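Local coordinates for protein beta-galacturonidase (Eisenbergiella tayi, PDB 6NCW) that hydrolyses beta-linked galacturonides as a glycoside hydrolase of family 2 and may also have beta-glucuronidase activity, at residues I256-K261 / Y421-S426; V425-Y430 / D444-W449. All coordinates share one frame; numbering follows the deposited sequence.

Contact 1 of 2, residues I256-K261 / Y421-S426; sequences IRTEGK and YPEVVS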
loop_
_atom_site.group_PDB
_atom_site.type_symbol
_atom_site.label_atom_id
_atom_site.label_comp_id
_atom_site.label_asym_id
_atom_site.label_seq_id
_atom_site.Cartn_x
_atom_site.Cartn_y
_atom_site.Cartn_z
ATOM N N ILE A 256 0.824 11.639 -45.167
ATOM C CA ILE A 256 0.849 12.534 -44.025
ATOM C C ILE A 256 1.422 13.858 -44.510
ATOM O O ILE A 256 2.528 13.897 -45.059
ATOM C CB ILE A 256 1.657 11.964 -42.844
ATOM C CG1 ILE A 256 1.628 12.942 -41.681
ATOM C CG2 ILE A 256 3.098 11.678 -43.222
ATOM C CD1 ILE A 256 0.299 12.972 -41.000
ATOM N N ARG A 257 0.650 14.928 -44.364
ATOM C CA ARG A 257 1.141 16.252 -44.722
ATOM C C ARG A 257 0.431 17.274 -43.850
ATOM O O ARG A 257 -0.613 16.988 -43.259
ATOM C CB ARG A 257 0.941 16.556 -46.219
ATOM C CG ARG A 257 -0.468 16.368 -46.721
ATOM C CD ARG A 257 -0.626 16.686 -48.223
ATOM N NE ARG A 257 -2.036 16.591 -48.597
ATOM C CZ ARG A 257 -2.862 17.632 -48.697
ATOM N NH1 ARG A 257 -2.419 18.869 -48.477
ATOM N NH2 ARG A 257 -4.138 17.433 -49.021
ATOM N N THR A 258 1.019 18.464 -43.756
ATOM C CA THR A 258 0.369 19.587 -43.103
ATOM C C THR A 258 -0.126 20.568 -44.152
ATOM O O THR A 258 0.477 20.734 -45.218
ATOM C CB THR A 258 1.306 20.310 -42.131
ATOM O OG1 THR A 258 2.423 20.848 -42.853
ATOM C CG2 THR A 258 1.811 19.356 -41.071
ATOM N N GLU A 259 -1.239 21.217 -43.831
ATOM C CA GLU A 259 -1.824 22.240 -44.685
ATOM C C GLU A 259 -2.448 23.262 -43.749
ATOM O O GLU A 259 -3.425 22.951 -43.057
ATOM C CB GLU A 259 -2.856 21.631 -45.631
ATOM C CG GLU A 259 -3.529 22.603 -46.562
ATOM C CD GLU A 259 -4.424 21.888 -47.558
ATOM O OE1 GLU A 259 -3.902 21.365 -48.575
ATOM O OE2 GLU A 259 -5.650 21.828 -47.313
ATOM N N GLY A 260 -1.880 24.456 -43.703
ATOM C CA GLY A 260 -2.365 25.437 -42.740
ATOM C C GLY A 260 -2.144 24.952 -41.319
ATOM O O GLY A 260 -1.049 24.500 -40.960
ATOM N N LYS A 261 -3.196 25.033 -40.501
ATOM C CA LYS A 261 -3.165 24.548 -39.127
ATOM C C LYS A 261 -3.596 23.082 -39.010
ATOM O O LYS A 261 -3.904 22.625 -37.904
ATOM C CB LYS A 261 -4.059 25.427 -38.228
ATOM C CG LYS A 261 -3.671 26.907 -38.156
ATOM C CD LYS A 261 -4.625 27.736 -37.285
ATOM C CE LYS A 261 -4.069 29.154 -37.024
ATOM N NZ LYS A 261 -4.991 30.043 -36.215
ATOM N N TYR A 421 11.380 26.579 -37.877
ATOM C CA TYR A 421 11.941 25.435 -38.592
ATOM C C TYR A 421 10.979 24.260 -38.785
ATOM O O TYR A 421 10.947 23.696 -39.883
ATOM C CB TYR A 421 13.201 24.930 -37.891
ATOM C CG TYR A 421 14.376 25.883 -37.889
ATOM C CD1 TYR A 421 14.863 26.404 -36.700
ATOM C CD2 TYR A 421 15.036 26.217 -39.074
ATOM C CE1 TYR A 421 15.951 27.249 -36.675
ATOM C CE2 TYR A 421 16.141 27.074 -39.061
ATOM C CZ TYR A 421 16.584 27.591 -37.857
ATOM O OH TYR A 421 17.665 28.437 -37.821
ATOM N N PRO A 422 10.217 23.823 -37.784
ATOM C CA PRO A 422 9.400 22.614 -37.970
ATOM C C PRO A 422 8.095 22.871 -38.716
ATOM O O PRO A 422 7.583 23.993 -38.788
ATOM C CB PRO A 422 9.106 22.169 -36.533
ATOM C CG PRO A 422 9.111 23.440 -35.752
ATOM C CD PRO A 422 10.220 24.251 -36.370
ATOM N N GLU A 423 7.517 21.774 -39.211
ATOM C CA GLU A 423 6.177 21.833 -39.785
ATOM C C GLU A 423 5.089 21.933 -38.725
ATOM O O GLU A 423 4.002 22.447 -39.010
ATOM C CB GLU A 423 5.901 20.603 -40.651
ATOM C CG GLU A 423 6.604 20.610 -41.997
ATOM C CD GLU A 423 8.092 20.391 -41.877
ATOM O OE1 GLU A 423 8.543 19.607 -40.998
ATOM O OE2 GLU A 423 8.816 21.016 -42.663
ATOM N N VAL A 424 5.329 21.401 -37.532
ATOM C CA VAL A 424 4.365 21.437 -36.439
ATOM C C VAL A 424 5.040 22.070 -35.237
ATOM O O VAL A 424 6.218 21.798 -34.973
ATOM C CB VAL A 424 3.846 20.024 -36.098
ATOM C CG1 VAL A 424 2.802 20.073 -34.964
ATOM C CG2 VAL A 424 3.264 19.376 -37.334
ATOM N N VAL A 425 4.302 22.943 -34.530
ATOM C CA VAL A 425 4.758 23.523 -33.264
ATOM C C VAL A 425 4.214 22.684 -32.116
ATOM O O VAL A 425 3.009 22.420 -32.052
ATOM C CB VAL A 425 4.290 24.979 -33.119
ATOM C CG1 VAL A 425 4.812 25.556 -31.810
ATOM C CG2 VAL A 425 4.712 25.822 -34.328
ATOM N N SER A 426 5.087 22.279 -31.195
ATOM C CA SER A 426 4.688 21.409 -30.093
ATOM C C SER A 426 5.215 21.936 -28.772
ATOM O O SER A 426 6.360 22.392 -28.687
ATOM C CB SER A 426 5.195 19.981 -30.319
ATOM O OG SER A 426 4.731 19.509 -31.560
HETATM O O HOH W 1 3.319 23.283 -41.506
#
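Thr258 meets Glu423 and Val424 with the two branches of its side chain, one for each residue. Its CB points toward segment 421-426, and from there the branches part. OG1 sits between the backbone N and the carbonyl carbon (chi1 62°), which turns the hydroxyl toward Glu423; there it lies 4.1 Å from Glu423 CB, a loose touch. The hydroxyl's real polar link is a water, 2.9 Å from Thr258 OG1 and donating to Glu423 O at 2.7 Å. The other branch, the methyl CG2, packs against Val424 CG2 at 4.0 Å, methyl on methyl. Glu423 itself crosses Thr258 at about a right angle and bends at chi2 (71°), carrying its carboxylate off to a salt bridge with Arg406. On the 256-261 side, Arg257 and Glu259 reach along their own strand to each other: Arg257 NH1 bonds Glu259 OE1 at 2.9 Å, with the oxygen in the guanidinium plane but the nitrogen well above the carboxylate plane. This is light, water-bridged packing away from the sugar site. It sets the edge of the antiparallel strands 256-259 and 262-265 against the entry to barrel strand 425-428, where Thr258 also touches Pro460 and Val424 leans on Leu462 of strand 461-466, while Tyr421 and Pro422 pack on helix 384-400.

Contact 2 of 2, residues V425-Y430 / D444-W449; sequences VSYNIY and DELYQW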
loop_
_atom_site.group_PDB
_atom_site.type_symbol
_atom_site.label_atom_id
_atom_site.label_comp_id
_atom_site.label_asym_id
_atom_site.label_seq_id
_atom_site.Cartn_x
_atom_site.Cartn_y
_atom_site.Cartn_z
ATOM N N VAL A 425 4.302 22.943 -34.530
ATOM C CA VAL A 425 4.758 23.523 -33.264
ATOM C C VAL A 425 4.214 22.684 -32.116
ATOM O O VAL A 425 3.009 22.420 -32.052
ATOM C CB VAL A 425 4.290 24.979 -33.119
ATOM C CG1 VAL A 425 4.812 25.556 -31.810
ATOM C CG2 VAL A 425 4.712 25.822 -34.328
ATOM N N SER A 426 5.087 22.279 -31.195
ATOM C CA SER A 426 4.688 21.409 -30.093
ATOM C C SER A 426 5.215 21.936 -28.772
ATOM O O SER A 426 6.360 22.392 -28.687
ATOM C CB SER A 426 5.195 19.981 -30.319
ATOM O OG SER A 426 4.731 19.509 -31.560
ATOM N N TYR A 427 4.380 21.861 -27.735
ATOM C CA TYR A 427 4.730 22.391 -26.427
ATOM C C TYR A 427 4.375 21.415 -25.312
ATOM O O TYR A 427 3.329 20.769 -25.345
ATOM C CB TYR A 427 4.043 23.728 -26.204
ATOM C CG TYR A 427 4.973 24.878 -26.515
ATOM C CD1 TYR A 427 5.005 25.470 -27.780
ATOM C CD2 TYR A 427 5.850 25.344 -25.555
ATOM C CE1 TYR A 427 5.887 26.532 -28.059
ATOM C CE2 TYR A 427 6.721 26.390 -25.816
ATOM C CZ TYR A 427 6.742 26.980 -27.055
ATOM O OH TYR A 427 7.633 28.016 -27.259
ATOM N N ASN A 428 5.289 21.276 -24.360
ATOM C CA ASN A 428 5.046 20.581 -23.099
ATOM C C ASN A 428 4.604 21.608 -22.061
ATOM O O ASN A 428 5.333 22.570 -21.788
ATOM C CB ASN A 428 6.314 19.873 -22.627
ATOM C CG ASN A 428 6.858 18.912 -23.663
ATOM O OD1 ASN A 428 6.133 18.490 -24.567
ATOM N ND2 ASN A 428 8.132 18.546 -23.533
ATOM N N ILE A 429 3.420 21.424 -21.492
ATOM C CA ILE A 429 2.903 22.365 -20.494
ATOM C C ILE A 429 2.322 21.580 -19.332
ATOM O O ILE A 429 1.705 20.524 -19.527
ATOM C CB ILE A 429 1.834 23.332 -21.067
ATOM C CG1 ILE A 429 0.575 22.580 -21.486
ATOM C CG2 ILE A 429 2.405 24.178 -22.210
ATOM C CD1 ILE A 429 -0.588 23.500 -21.909
ATOM N N TYR A 430 2.494 22.108 -18.116
ATOM C CA TYR A 430 1.931 21.470 -16.921
ATOM C C TYR A 430 1.131 22.420 -16.016
ATOM O O TYR A 430 1.342 22.459 -14.803
ATOM C CB TYR A 430 3.058 20.821 -16.136
ATOM C CG TYR A 430 3.697 19.646 -16.847
ATOM C CD1 TYR A 430 4.760 19.829 -17.714
ATOM C CD2 TYR A 430 3.232 18.347 -16.634
ATOM C CE1 TYR A 430 5.359 18.742 -18.340
ATOM C CE2 TYR A 430 3.820 17.268 -17.248
ATOM C CZ TYR A 430 4.880 17.468 -18.102
ATOM O OH TYR A 430 5.469 16.380 -18.719
ATOM N N ASP A 444 -4.177 29.473 -23.693
ATOM C CA ASP A 444 -4.508 30.600 -24.565
ATOM C C ASP A 444 -3.368 31.607 -24.641
ATOM O O ASP A 444 -3.051 32.113 -25.724
ATOM C CB ASP A 444 -5.792 31.275 -24.077
ATOM C CG ASP A 444 -7.029 30.415 -24.335
ATOM O OD1 ASP A 444 -6.903 29.390 -25.055
ATOM O OD2 ASP A 444 -8.117 30.755 -23.820
ATOM N N GLU A 445 -2.738 31.905 -23.511
ATOM C CA GLU A 445 -1.608 32.827 -23.521
ATOM C C GLU A 445 -0.467 32.294 -24.385
ATOM O O GLU A 445 0.130 33.043 -25.168
ATOM C CB GLU A 445 -1.133 33.081 -22.094
ATOM C CG GLU A 445 0.257 33.671 -22.049
ATOM C CD GLU A 445 0.756 33.951 -20.641
ATOM O OE1 GLU A 445 1.971 34.206 -20.486
ATOM O OE2 GLU A 445 -0.059 33.938 -19.696
ATOM N N LEU A 446 -0.157 30.996 -24.267
ATOM C CA LEU A 446 0.876 30.386 -25.108
ATOM C C LEU A 446 0.470 30.385 -26.579
ATOM O O LEU A 446 1.274 30.725 -27.456
ATOM C CB LEU A 446 1.162 28.961 -24.640
ATOM C CG LEU A 446 2.107 28.134 -25.537
ATOM C CD1 LEU A 446 3.502 28.770 -25.676
ATOM C CD2 LEU A 446 2.214 26.694 -25.016
ATOM N N TYR A 447 -0.775 30.003 -26.870
ATOM C CA TYR A 447 -1.199 29.886 -28.265
ATOM C C TYR A 447 -1.182 31.242 -28.963
ATOM O O TYR A 447 -0.666 31.373 -30.079
ATOM C CB TYR A 447 -2.591 29.262 -28.361
ATOM C CG TYR A 447 -2.938 28.960 -29.794
ATOM C CD1 TYR A 447 -2.308 27.920 -30.473
ATOM C CD2 TYR A 447 -3.847 29.749 -30.493
ATOM C CE1 TYR A 447 -2.598 27.647 -31.792
ATOM C CE2 TYR A 447 -4.143 29.485 -31.821
ATOM C CZ TYR A 447 -3.514 28.439 -32.463
ATOM O OH TYR A 447 -3.800 28.178 -33.784
ATOM N N GLN A 448 -1.729 32.264 -28.305
ATOM C CA GLN A 448 -1.740 33.609 -28.869
ATOM C C GLN A 448 -0.326 34.117 -29.122
ATOM O O GLN A 448 -0.046 34.677 -30.184
ATOM C CB GLN A 448 -2.505 34.548 -27.936
ATOM C CG GLN A 448 -3.824 35.045 -28.499
ATOM C CD GLN A 448 -4.843 33.938 -28.739
ATOM O OE1 GLN A 448 -5.457 33.425 -27.795
ATOM N NE2 GLN A 448 -5.044 33.577 -30.013
ATOM N N TRP A 449 0.582 33.916 -28.170
ATOM C CA TRP A 449 1.970 34.297 -28.402
ATOM C C TRP A 449 2.544 33.597 -29.629
ATOM O O TRP A 449 3.251 34.223 -30.428
ATOM C CB TRP A 449 2.835 33.981 -27.181
ATOM C CG TRP A 449 4.268 34.245 -27.469
ATOM C CD1 TRP A 449 4.919 35.444 -27.371
ATOM C CD2 TRP A 449 5.242 33.297 -27.939
ATOM N NE1 TRP A 449 6.234 35.298 -27.743
ATOM C CE2 TRP A 449 6.458 33.991 -28.097
ATOM C CE3 TRP A 449 5.204 31.929 -28.226
ATOM C CZ2 TRP A 449 7.626 33.365 -28.526
ATOM C CZ3 TRP A 449 6.372 31.307 -28.659
ATOM C CH2 TRP A 449 7.561 32.024 -28.806
#
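This is an apolar strand-to-helix contact in the TIM barrel, where segment 425-430, on barrel strand 425-428, packs against helix 439-453. Leu446 is its centre, with CB directed at the strand and CG anti to the backbone N (chi1 173°), which carries both methyls across to the strand. They divide the work. CD1 stands over one face of the Tyr427 ring as a CH-pi contact, 3.9 Å from the centroid and only 6° off the ring normal. CD2 lies at the root of the same ring, 3.6 Å from Tyr427 CG, and also reaches Ile429, whose CG2 is 3.8 Å from Leu446 CD2. One leucine thus spans two residues, Tyr427 and Ile429, that both point at the helix from alternate positions, with Asn428 between them pointing away. At the far end of the tyrosine, the hydroxyl comes up to the indole of Trp449, one helical turn after Leu446: Tyr427 OH is 3.8 Å from Trp449 CZ3, and the two side chains cross at about a right angle. That hydroxyl has its polar partner in the carbonyl oxygen of Arg412, which probably helps hold the ring in place against the helix. Phe413 packs on Leu446 as well, and Ile450 adds to the cover of Tyr427. While the outward side chains meet the helix, Asn428 turns inward to hydrogen-bond Asn377, a residue of the galacturonate site; Ile429 has its side chain about 7 Å from that of Glu465, another such residue. Alternate strand residues facing the outer helices and the barrel interior are characteristic of a TIM barrel; the beta-alpha-beta unit here is strand 425-428, helix 439-453 and strand 461-466.

In the fold
From the N terminus, the chain passes through its beta-sandwich strands before reaching strand 256-259; several barrel strands and helices follow before contact 1 closes that long loop, 160 residues on, when the chain arrives at 421-426. Contact 2 starts where contact 1 stops, sharing Val425 and Ser426, and closes a short loop of 13 residues as the chain turns back through helix 439-453. The two loops follow one another along the chain, neither enclosing the other. Strand 425-428 is the common piece: the residues leading into it meet strand 256-259, its later residues the outer helix. Lys261 NZ and Tyr447 OH, 3.3 Å apart, join the two weakly.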